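Thermotoga maritima TmcAL (Thermotoga maritima, PDB 5Y0T) is a HIGH-type nucleotidyl transferase family member of the HUP clan that binds adenosine-5'-rp-alpha-thio-triphosphate. Local coordinates at residues Asn15-Tyr19 with Arg206-Ala210; Phe269-Phe275 with Ser317-Lys323; Phe325-Ser329 with Leu383-Gln387. All coordinates share one frame. Residues are numbered along the deposited sequence.

Contact 1 of 3, residues Asn15-Tyr19 with Arg206-Ala210. With TAT (adenosine-5'-rp-alpha-thio-triphosphate), chain E.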
loop_
_atom_site.group_PDB
_atom_site.type_symbol
_atom_site.label_atom_id
_atom_site.label_comp_id
_atom_site.label_asym_id
_atom_site.label_seq_id
_atom_site.Cartn_x
_atom_site.Cartn_y
_atom_site.Cartn_z
ATOM N N ASN A 15 11.665 -10.982 32.061
ATOM C CA ASN A 15 11.747 -11.763 33.291
ATOM C C ASN A 15 10.427 -12.441 33.667
ATOM O O ASN A 15 10.423 -13.545 34.212
ATOM C CB ASN A 15 12.233 -10.866 34.431
ATOM C CG ASN A 15 13.679 -10.459 34.258
ATOM O OD1 ASN A 15 14.434 -11.118 33.530
ATOM N ND2 ASN A 15 14.082 -9.376 34.926
ATOM N N GLY A 16 9.311 -11.780 33.370
ATOM C CA GLY A 16 8.004 -12.362 33.618
ATOM C C GLY A 16 7.815 -13.615 32.791
ATOM O O GLY A 16 7.246 -14.612 33.244
ATOM N N HIS A 17 8.292 -13.566 31.554
ATOM C CA HIS A 17 8.205 -14.727 30.682
ATOM C C HIS A 17 9.066 -15.876 31.195
ATOM O O HIS A 17 8.683 -17.037 31.090
ATOM C CB HIS A 17 8.631 -14.352 29.272
ATOM C CG HIS A 17 7.702 -13.396 28.601
ATOM N ND1 HIS A 17 8.150 -12.328 27.848
ATOM C CD2 HIS A 17 6.349 -13.343 28.564
ATOM C CE1 HIS A 17 7.112 -11.664 27.373
ATOM N NE2 HIS A 17 6.007 -12.256 27.793
ATOM N N LEU A 18 10.237 -15.557 31.738
ATOM C CA LEU A 18 11.104 -16.596 32.282
ATOM C C LEU A 18 10.403 -17.241 33.485
ATOM O O LEU A 18 10.447 -18.451 33.683
ATOM C CB LEU A 18 12.467 -16.023 32.699
ATOM C CG LEU A 18 13.429 -17.076 33.284
ATOM C CD1 LEU A 18 13.607 -18.246 32.316
ATOM C CD2 LEU A 18 14.777 -16.477 33.654
ATOM N N TYR A 19 9.757 -16.398 34.278
ATOM C CA TYR A 19 9.021 -16.823 35.461
ATOM C C TYR A 19 7.921 -17.814 35.102
ATOM O O TYR A 19 7.817 -18.871 35.719
ATOM C CB TYR A 19 8.446 -15.592 36.145
ATOM C CG TYR A 19 7.840 -15.799 37.516
ATOM C CD1 TYR A 19 8.642 -15.982 38.639
ATOM C CD2 TYR A 19 6.465 -15.746 37.689
ATOM C CE1 TYR A 19 8.086 -16.127 39.896
ATOM C CE2 TYR A 19 5.895 -15.880 38.951
ATOM C CZ TYR A 19 6.709 -16.078 40.044
ATOM O OH TYR A 19 6.135 -16.203 41.291
ATOM N N ARG A 206 11.230 -5.500 39.023
ATOM C CA ARG A 206 11.894 -6.573 38.294
ATOM C C ARG A 206 11.028 -7.072 37.139
ATOM O O ARG A 206 11.539 -7.486 36.093
ATOM C CB ARG A 206 12.233 -7.733 39.235
ATOM C CG ARG A 206 12.974 -8.874 38.563
ATOM C CD ARG A 206 13.410 -9.947 39.557
ATOM N NE ARG A 206 14.262 -10.940 38.908
ATOM C CZ ARG A 206 13.823 -12.072 38.361
ATOM N NH1 ARG A 206 12.535 -12.374 38.398
ATOM N NH2 ARG A 206 14.674 -12.909 37.782
ATOM N N PHE A 207 9.714 -7.053 37.338
ATOM C CA PHE A 207 8.806 -7.492 36.296
ATOM C C PHE A 207 8.081 -6.306 35.694
ATOM O O PHE A 207 7.097 -5.814 36.237
ATOM C CB PHE A 207 7.785 -8.478 36.855
ATOM C CG PHE A 207 8.392 -9.686 37.504
ATOM C CD1 PHE A 207 8.724 -9.678 38.849
ATOM C CD2 PHE A 207 8.613 -10.834 36.776
ATOM C CE1 PHE A 207 9.272 -10.803 39.446
ATOM C CE2 PHE A 207 9.157 -11.961 37.373
ATOM C CZ PHE A 207 9.485 -11.944 38.696
ATOM N N SER A 208 8.527 -5.897 34.526
ATOM C CA SER A 208 7.865 -4.832 33.813
ATOM C C SER A 208 7.173 -5.526 32.671
ATOM O O SER A 208 7.647 -6.569 32.217
ATOM C CB SER A 208 8.854 -3.770 33.330
ATOM O OG SER A 208 9.370 -3.029 34.429
ATOM N N SER A 209 6.036 -4.981 32.252
ATOM C CA SER A 209 5.292 -5.527 31.132
ATOM C C SER A 209 6.091 -5.381 29.840
ATOM O O SER A 209 6.922 -4.473 29.711
ATOM C CB SER A 209 3.948 -4.810 30.990
ATOM O OG SER A 209 4.158 -3.494 30.498
ATOM N N ALA A 210 5.809 -6.247 28.875
ATOM C CA ALA A 210 6.435 -6.158 27.565
ATOM C C ALA A 210 6.241 -4.766 26.950
ATOM O O ALA A 210 7.145 -4.234 26.306
ATOM C CB ALA A 210 5.865 -7.258 26.629
HETATM N N1 TAT E . 4.209 -13.503 35.628
HETATM C C2 TAT E . 3.786 -14.732 35.272
HETATM N N3 TAT E . 3.530 -15.089 34.002
HETATM C C4 TAT E . 3.693 -14.202 32.991
HETATM C C5 TAT E . 4.170 -12.849 33.294
HETATM C C6 TAT E . 4.422 -12.531 34.719
HETATM N N6 TAT E . 4.859 -11.305 35.093
HETATM N N7 TAT E . 4.251 -12.192 32.118
HETATM C C8 TAT E . 3.871 -13.051 31.136
HETATM N N9 TAT E . 3.541 -14.247 31.664
HETATM P PA TAT E . 3.154 -13.481 26.269
HETATM P PB TAT E . 1.967 -11.238 27.752
HETATM P PG TAT E . 2.820 -8.738 28.925
HETATM C "C1'" TAT E . 3.062 -15.428 30.911
HETATM O O1A TAT E . 4.116 -8.423 29.652
HETATM O O1B TAT E . 1.006 -10.441 26.923
HETATM S S1G TAT E . 1.495 -14.136 25.495
HETATM C "C2'" TAT E . 1.793 -15.072 30.138
HETATM O "O2'" TAT E . 0.638 -15.071 30.977
HETATM O O2A TAT E . 4.408 -13.527 25.411
HETATM O O2B TAT E . 1.430 -12.157 28.819
HETATM O O2G TAT E . 2.629 -7.897 27.678
HETATM C "C3'" TAT E . 1.772 -16.149 29.075
HETATM O "O3'" TAT E . 1.164 -17.356 29.573
HETATM O O3A TAT E . 3.035 -11.952 26.776
HETATM O O3B TAT E . 3.069 -10.247 28.409
HETATM O O3G TAT E . 1.579 -8.830 29.781
HETATM C "C4'" TAT E . 3.254 -16.401 28.817
HETATM O "O4'" TAT E . 3.988 -15.840 29.912
HETATM C "C5'" TAT E . 3.729 -15.735 27.521
HETATM O "O5'" TAT E . 3.434 -14.340 27.600
HETATM O O HOH W 1 12.502 -14.667 36.063
HETATM O O HOH W 2 9.503 -8.488 33.208
#

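Contact 2 of 3, residues Phe269-Phe275 with Ser317-Lys323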
loop_
_atom_site.group_PDB
_atom_site.type_symbol
_atom_site.label_atom_id
_atom_site.label_comp_id
_atom_site.label_asym_id
_atom_site.label_seq_id
_atom_site.Cartn_x
_atom_site.Cartn_y
_atom_site.Cartn_z
ATOM N N PHE A 269 -12.620 -1.522 2.670
ATOM C CA PHE A 269 -12.624 -1.862 4.100
ATOM C C PHE A 269 -13.791 -2.780 4.479
ATOM O O PHE A 269 -13.661 -3.613 5.377
ATOM C CB PHE A 269 -12.648 -0.597 4.971
ATOM C CG PHE A 269 -11.424 0.274 4.810
ATOM C CD1 PHE A 269 -10.185 -0.139 5.293
ATOM C CD2 PHE A 269 -11.513 1.506 4.176
ATOM C CE1 PHE A 269 -9.061 0.653 5.144
ATOM C CE2 PHE A 269 -10.388 2.304 4.013
ATOM C CZ PHE A 269 -9.165 1.887 4.497
ATOM N N GLU A 270 -14.918 -2.648 3.786
ATOM C CA GLU A 270 -16.077 -3.513 4.043
ATOM C C GLU A 270 -15.762 -5.006 3.842
ATOM O O GLU A 270 -16.394 -5.869 4.446
ATOM C CB GLU A 270 -17.265 -3.100 3.157
ATOM C CG GLU A 270 -17.905 -1.805 3.610
ATOM C CD GLU A 270 -18.813 -1.167 2.567
ATOM O OE1 GLU A 270 -19.189 -1.847 1.587
ATOM O OE2 GLU A 270 -19.145 0.026 2.733
ATOM N N LYS A 271 -14.774 -5.308 3.012
ATOM C CA LYS A 271 -14.390 -6.698 2.777
ATOM C C LYS A 271 -13.367 -7.220 3.783
ATOM O O LYS A 271 -13.074 -8.422 3.815
ATOM C CB LYS A 271 -13.823 -6.859 1.374
ATOM C CG LYS A 271 -14.780 -6.472 0.257
ATOM C CD LYS A 271 -14.029 -6.462 -1.070
ATOM C CE LYS A 271 -14.770 -5.691 -2.153
ATOM N NZ LYS A 271 -13.847 -5.433 -3.300
ATOM N N ILE A 272 -12.806 -6.327 4.593
ATOM C CA ILE A 272 -11.735 -6.718 5.507
ATOM C C ILE A 272 -12.326 -7.243 6.822
ATOM O O ILE A 272 -13.309 -6.701 7.332
ATOM C CB ILE A 272 -10.772 -5.538 5.772
ATOM C CG1 ILE A 272 -10.090 -5.102 4.464
ATOM C CG2 ILE A 272 -9.725 -5.898 6.829
ATOM C CD1 ILE A 272 -9.213 -6.198 3.801
ATOM N N HIS A 273 -11.744 -8.320 7.344
ATOM C CA HIS A 273 -12.266 -8.936 8.552
ATOM C C HIS A 273 -12.242 -7.965 9.716
ATOM O O HIS A 273 -11.253 -7.260 9.914
ATOM C CB HIS A 273 -11.474 -10.187 8.936
ATOM C CG HIS A 273 -11.931 -10.790 10.230
ATOM N ND1 HIS A 273 -13.103 -11.507 10.336
ATOM C CD2 HIS A 273 -11.416 -10.722 11.479
ATOM C CE1 HIS A 273 -13.277 -11.878 11.592
ATOM N NE2 HIS A 273 -12.262 -11.422 12.305
ATOM N N GLY A 274 -13.327 -7.942 10.483
ATOM C CA GLY A 274 -13.393 -7.131 11.686
ATOM C C GLY A 274 -14.043 -5.770 11.508
ATOM O O GLY A 274 -14.266 -5.061 12.480
ATOM N N PHE A 275 -14.339 -5.385 10.271
ATOM C CA PHE A 275 -15.012 -4.111 10.047
ATOM C C PHE A 275 -16.518 -4.223 10.256
ATOM O O PHE A 275 -17.185 -5.062 9.662
ATOM C CB PHE A 275 -14.700 -3.565 8.651
ATOM C CG PHE A 275 -13.431 -2.777 8.611
ATOM C CD1 PHE A 275 -13.442 -1.410 8.855
ATOM C CD2 PHE A 275 -12.220 -3.405 8.390
ATOM C CE1 PHE A 275 -12.267 -0.687 8.855
ATOM C CE2 PHE A 275 -11.044 -2.691 8.389
ATOM C CZ PHE A 275 -11.059 -1.337 8.619
ATOM N N SER A 317 -6.154 -4.630 7.206
ATOM C CA SER A 317 -6.327 -3.860 5.980
ATOM C C SER A 317 -5.085 -3.892 5.088
ATOM O O SER A 317 -5.173 -4.142 3.887
ATOM C CB SER A 317 -6.693 -2.410 6.308
ATOM O OG SER A 317 -7.893 -2.362 7.050
ATOM N N VAL A 318 -3.919 -3.632 5.663
ATOM C CA VAL A 318 -2.720 -3.554 4.838
ATOM C C VAL A 318 -2.357 -4.928 4.258
ATOM O O VAL A 318 -1.802 -5.017 3.164
ATOM C CB VAL A 318 -1.540 -2.959 5.633
ATOM C CG1 VAL A 318 -0.905 -4.008 6.551
ATOM C CG2 VAL A 318 -0.509 -2.387 4.695
ATOM N N PHE A 319 -2.704 -5.998 4.966
ATOM C CA PHE A 319 -2.405 -7.351 4.506
ATOM C C PHE A 319 -3.582 -7.955 3.746
ATOM O O PHE A 319 -3.532 -9.118 3.335
ATOM C CB PHE A 319 -2.013 -8.236 5.696
ATOM C CG PHE A 319 -0.683 -7.867 6.301
ATOM C CD1 PHE A 319 0.385 -7.525 5.480
ATOM C CD2 PHE A 319 -0.506 -7.846 7.681
ATOM C CE1 PHE A 319 1.622 -7.170 6.010
ATOM C CE2 PHE A 319 0.724 -7.493 8.234
ATOM C CZ PHE A 319 1.794 -7.155 7.396
ATOM N N GLU A 320 -4.632 -7.154 3.569
ATOM C CA GLU A 320 -5.843 -7.567 2.844
ATOM C C GLU A 320 -6.402 -8.863 3.398
ATOM O O GLU A 320 -6.675 -9.821 2.672
ATOM C CB GLU A 320 -5.559 -7.709 1.347
ATOM C CG GLU A 320 -5.168 -6.398 0.695
ATOM C CD GLU A 320 -5.033 -6.507 -0.810
ATOM O OE1 GLU A 320 -4.415 -7.490 -1.281
ATOM O OE2 GLU A 320 -5.541 -5.603 -1.515
ATOM N N VAL A 321 -6.594 -8.885 4.700
ATOM C CA VAL A 321 -7.054 -10.100 5.337
ATOM C C VAL A 321 -8.577 -10.031 5.315
ATOM O O VAL A 321 -9.194 -9.358 6.141
ATOM C CB VAL A 321 -6.474 -10.176 6.778
ATOM C CG1 VAL A 321 -6.966 -11.395 7.530
ATOM C CG2 VAL A 321 -4.936 -10.150 6.719
ATOM N N ASN A 322 -9.197 -10.774 4.401
ATOM C CA ASN A 322 -10.602 -10.514 4.136
ATOM C C ASN A 322 -11.499 -11.408 4.980
ATOM O O ASN A 322 -11.021 -12.339 5.634
ATOM C CB ASN A 322 -10.916 -10.683 2.640
ATOM C CG ASN A 322 -10.617 -12.081 2.125
ATOM O OD1 ASN A 322 -11.360 -13.026 2.390
ATOM N ND2 ASN A 322 -9.534 -12.214 1.367
ATOM N N LYS A 323 -12.802 -11.154 4.916
ATOM C CA LYS A 323 -13.756 -11.783 5.826
ATOM C C LYS A 323 -13.909 -13.276 5.568
ATOM O O LYS A 323 -13.994 -14.069 6.512
ATOM C CB LYS A 323 -15.113 -11.079 5.736
ATOM C CG LYS A 323 -15.075 -9.661 6.312
ATOM C CD LYS A 323 -16.438 -8.944 6.244
ATOM C CE LYS A 323 -16.465 -7.733 7.189
ATOM N NZ LYS A 323 -17.533 -6.738 6.854
HETATM O O HOH W 3 -14.803 -13.029 9.029
#

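Contact 3 of 3, residues Phe325-Ser329 with Leu383-Gln387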
loop_
_atom_site.group_PDB
_atom_site.type_symbol
_atom_site.label_atom_id
_atom_site.label_comp_id
_atom_site.label_asym_id
_atom_site.label_seq_id
_atom_site.Cartn_x
_atom_site.Cartn_y
_atom_site.Cartn_z
ATOM N N PHE A 325 -11.691 -15.361 4.220
ATOM C CA PHE A 325 -10.442 -16.022 4.597
ATOM C C PHE A 325 -10.370 -16.247 6.113
ATOM O O PHE A 325 -10.013 -17.343 6.577
ATOM C CB PHE A 325 -9.266 -15.180 4.094
ATOM C CG PHE A 325 -7.928 -15.584 4.644
ATOM C CD1 PHE A 325 -7.358 -16.799 4.306
ATOM C CD2 PHE A 325 -7.217 -14.715 5.455
ATOM C CE1 PHE A 325 -6.112 -17.163 4.805
ATOM C CE2 PHE A 325 -5.968 -15.065 5.950
ATOM C CZ PHE A 325 -5.412 -16.287 5.623
ATOM N N VAL A 326 -10.731 -15.231 6.893
ATOM C CA VAL A 326 -10.701 -15.388 8.354
ATOM C C VAL A 326 -11.805 -16.350 8.817
ATOM O O VAL A 326 -11.601 -17.148 9.738
ATOM C CB VAL A 326 -10.835 -14.029 9.087
ATOM C CG1 VAL A 326 -10.917 -14.229 10.584
ATOM C CG2 VAL A 326 -9.653 -13.148 8.761
ATOM N N GLU A 327 -12.960 -16.303 8.159
ATOM C CA GLU A 327 -14.045 -17.211 8.505
ATOM C C GLU A 327 -13.618 -18.669 8.309
ATOM O O GLU A 327 -13.860 -19.513 9.165
ATOM C CB GLU A 327 -15.296 -16.912 7.678
ATOM C CG GLU A 327 -16.433 -17.905 7.914
ATOM C CD GLU A 327 -17.014 -17.795 9.313
ATOM O OE1 GLU A 327 -16.821 -16.736 9.956
ATOM O OE2 GLU A 327 -17.663 -18.763 9.768
ATOM N N LYS A 328 -12.999 -18.963 7.175
ATOM C CA LYS A 328 -12.493 -20.308 6.930
ATOM C C LYS A 328 -11.371 -20.684 7.903
ATOM O O LYS A 328 -11.306 -21.823 8.382
ATOM C CB LYS A 328 -11.990 -20.444 5.492
ATOM C CG LYS A 328 -13.095 -20.570 4.449
ATOM C CD LYS A 328 -12.518 -20.943 3.087
ATOM C CE LYS A 328 -11.841 -22.316 3.125
ATOM N NZ LYS A 328 -11.342 -22.762 1.782
ATOM N N SER A 329 -10.477 -19.741 8.184
ATOM C CA SER A 329 -9.386 -20.026 9.116
ATOM C C SER A 329 -9.930 -20.302 10.523
ATOM O O SER A 329 -9.388 -21.134 11.246
ATOM C CB SER A 329 -8.384 -18.872 9.164
ATOM O OG SER A 329 -7.802 -18.628 7.891
ATOM N N LEU A 383 -6.674 -22.921 1.353
ATOM C CA LEU A 383 -6.524 -22.230 2.637
ATOM C C LEU A 383 -5.071 -22.275 3.133
ATOM O O LEU A 383 -4.508 -21.260 3.614
ATOM C CB LEU A 383 -7.459 -22.843 3.678
ATOM C CG LEU A 383 -7.499 -22.115 5.024
ATOM C CD1 LEU A 383 -7.930 -20.656 4.840
ATOM C CD2 LEU A 383 -8.463 -22.851 5.937
ATOM N N PHE A 384 -4.463 -23.446 3.003
ATOM C CA PHE A 384 -3.047 -23.636 3.336
ATOM C C PHE A 384 -2.216 -22.593 2.586
ATOM O O PHE A 384 -1.431 -21.868 3.184
ATOM C CB PHE A 384 -2.633 -25.079 2.980
ATOM C CG PHE A 384 -1.191 -25.440 3.286
ATOM C CD1 PHE A 384 -0.126 -24.804 2.648
ATOM C CD2 PHE A 384 -0.906 -26.502 4.138
ATOM C CE1 PHE A 384 1.192 -25.186 2.900
ATOM C CE2 PHE A 384 0.407 -26.903 4.380
ATOM C CZ PHE A 384 1.459 -26.234 3.768
ATOM N N LEU A 385 -2.398 -22.519 1.270
ATOM C CA LEU A 385 -1.627 -21.582 0.463
ATOM C C LEU A 385 -1.883 -20.130 0.867
ATOM O O LEU A 385 -0.939 -19.347 0.962
ATOM C CB LEU A 385 -1.927 -21.780 -1.035
ATOM C CG LEU A 385 -1.405 -23.098 -1.616
ATOM C CD1 LEU A 385 -1.881 -23.298 -3.078
ATOM C CD2 LEU A 385 0.111 -23.182 -1.531
ATOM N N GLU A 386 -3.145 -19.768 1.107
ATOM C CA GLU A 386 -3.471 -18.408 1.560
ATOM C C GLU A 386 -2.879 -18.085 2.922
ATOM O O GLU A 386 -2.326 -16.993 3.125
ATOM C CB GLU A 386 -4.998 -18.193 1.579
ATOM C CG GLU A 386 -5.579 -18.244 0.169
ATOM C CD GLU A 386 -7.079 -17.980 0.099
ATOM O OE1 GLU A 386 -7.705 -17.715 1.142
ATOM O OE2 GLU A 386 -7.633 -18.040 -1.018
ATOM N N GLN A 387 -2.963 -19.029 3.854
ATOM C CA GLN A 387 -2.411 -18.802 5.177
ATOM C C GLN A 387 -0.902 -18.587 5.120
ATOM O O GLN A 387 -0.383 -17.617 5.688
ATOM C CB GLN A 387 -2.750 -19.975 6.117
ATOM C CG GLN A 387 -4.210 -20.020 6.539
ATOM C CD GLN A 387 -4.544 -21.216 7.430
ATOM O OE1 GLN A 387 -3.762 -22.161 7.544
ATOM N NE2 GLN A 387 -5.706 -21.168 8.074
#

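Contact 1 of 3, residues Asn15-Tyr19 with Arg206-Ala210
Polar links between the first turn of helix 15-28 and the loop that precedes helix 210-218 are mostly weak or water-borne. N15 ND2 donates a weak hydrogen bond to R206 O (3.4 Å), with a second weak one to the carbonyl of D227. One water donates to N15 O (3.0 Å) and accepts from R206 NH1 (3.3 Å); another donates to S208 O (2.8 Å) and accepts weakly from G16 N (3.3 Å).

Apolar packing centres on F207. Its ring edge points at the face of the Y19 ring, a T-shaped pair with centroids 5.4 Å apart and planes at 70°, while F207 CD2 lies 3.6 Å from G16 CA.

Both segments also hold the bound adenosine-5'-rp-alpha-thio-triphosphate (TAT). G16 O lies 3.5 Å from TAT C5 and Y19 CD2 3.7 Å from TAT C2, so the helix borders the adenine. A CB on G16 would clash with TAT N6. H17 NE2 donates to TAT O3A (3.2 Å), and A210 N to TAT O1A (2.9 Å), at the start of a helix N-capped by S209. H17 belongs to the HNGH sequence of residues 14-17, the HIGH motif of this family, and stacks on H14, another ligand partner.

Helix 15-28 follows strand 3-8, flanked in the parallel part of the sheet by strands 32-38 and 98-103; the loop comes after strand 187-192, beside 98-103.

Contact 2 of 3, residues Phe269-Phe275 with Ser317-Lys323
The exits of two helices are laced together mainly through backbone carbonyls. H273 N donates to V321 O (3.0 Å), and K323 N returns a bond to K271 O (3.0 Å), so that I272 and N322 form a single beta bridge with their CA atoms 4.2 Å apart. K271 O also receives a CA-H...O contact from N322 CA (3.3 Å). The ammonium of K323 serves two more acceptors: K323 NZ bonds to E270 O (2.8 Å) and, weakly, to F275 O (3.3 Å), linking the end of helix 266-270 to the last residue of the type II turn I272-F275, where G274 has positive phi. A water joins H273 ND1 (2.6 Å) to K323 O (2.8 Å).

S317 OG, near the ring edges of F269 and F275, is bonded to the L313 carbonyl, and N322 OD1 caps F325 N. A Schellman motif at E320 ends helix 307-318 before N322 starts helix 323-332. Around the joint, F269 and F275 meet F283 of helix 279-289, V321 packs on L390 of helix 381-399, and V318 packs on helix 254-261 of its own chain and on L263 of the second subunit.

Contact 3 of 3, residues Phe325-Ser329 with Leu383-Gln387
This is a buried helix-helix contact between helix 323-332 and the first turns of helix 381-399. The two short axes cross at -116° and come no nearer than 11.0 Å, a spacing bridged by long side chains. F325 reaches across: its CD1 lies 3.9 Å from L383 CD1 and 3.3 Å from E386 OE1, and its ring edge faces the backbone N of Q387. L383 in turn packs against F325, K328 and S329, with its CD1 3.7 Å from S329 OG.

In this HUP-clan protein the packing joins helices on either side, in sequence, of strand 337-343, helix 346-356, strand 361-362 and helix 368-374; strand 337-343 joins the sheet antiparallel to strand 66-70. S329 OG donates to F325 O within its own helix (2.9 Å) and accepts a weak hydrogen bond from Q387 NE2 (3.3 Å). Q387 is further held by the backbone of G333 and Q335, just beyond helix 323-332. K328 forms a salt bridge with D380, whose side chain also bonds to L383 N; V73 of helix 72-75 packs against F325 and S329.

Along the chain the three contacts come in series, each closing before the next opens. Contact 1 joins the first helix to the loop after strand 187-192 at the ligand pocket, on the opposite side of the chain's centre from the other two, whose centres are each about 34 Å from its own. Contacts 2 and 3 are neighbours, with centres about 13 Å apart, and touch directly: V326 CG2 packs on V321 CG1 (3.4 Å) and on H273 CB (3.5 Å). Helices 307-318 and 323-332 follow each other, so the segment 317-323 leads almost straight into 325-329. Contact 1 is thus remote from this adjoining pair (nearest atoms about 19 and 24 Å), of which contact 2 also touches the second subunit.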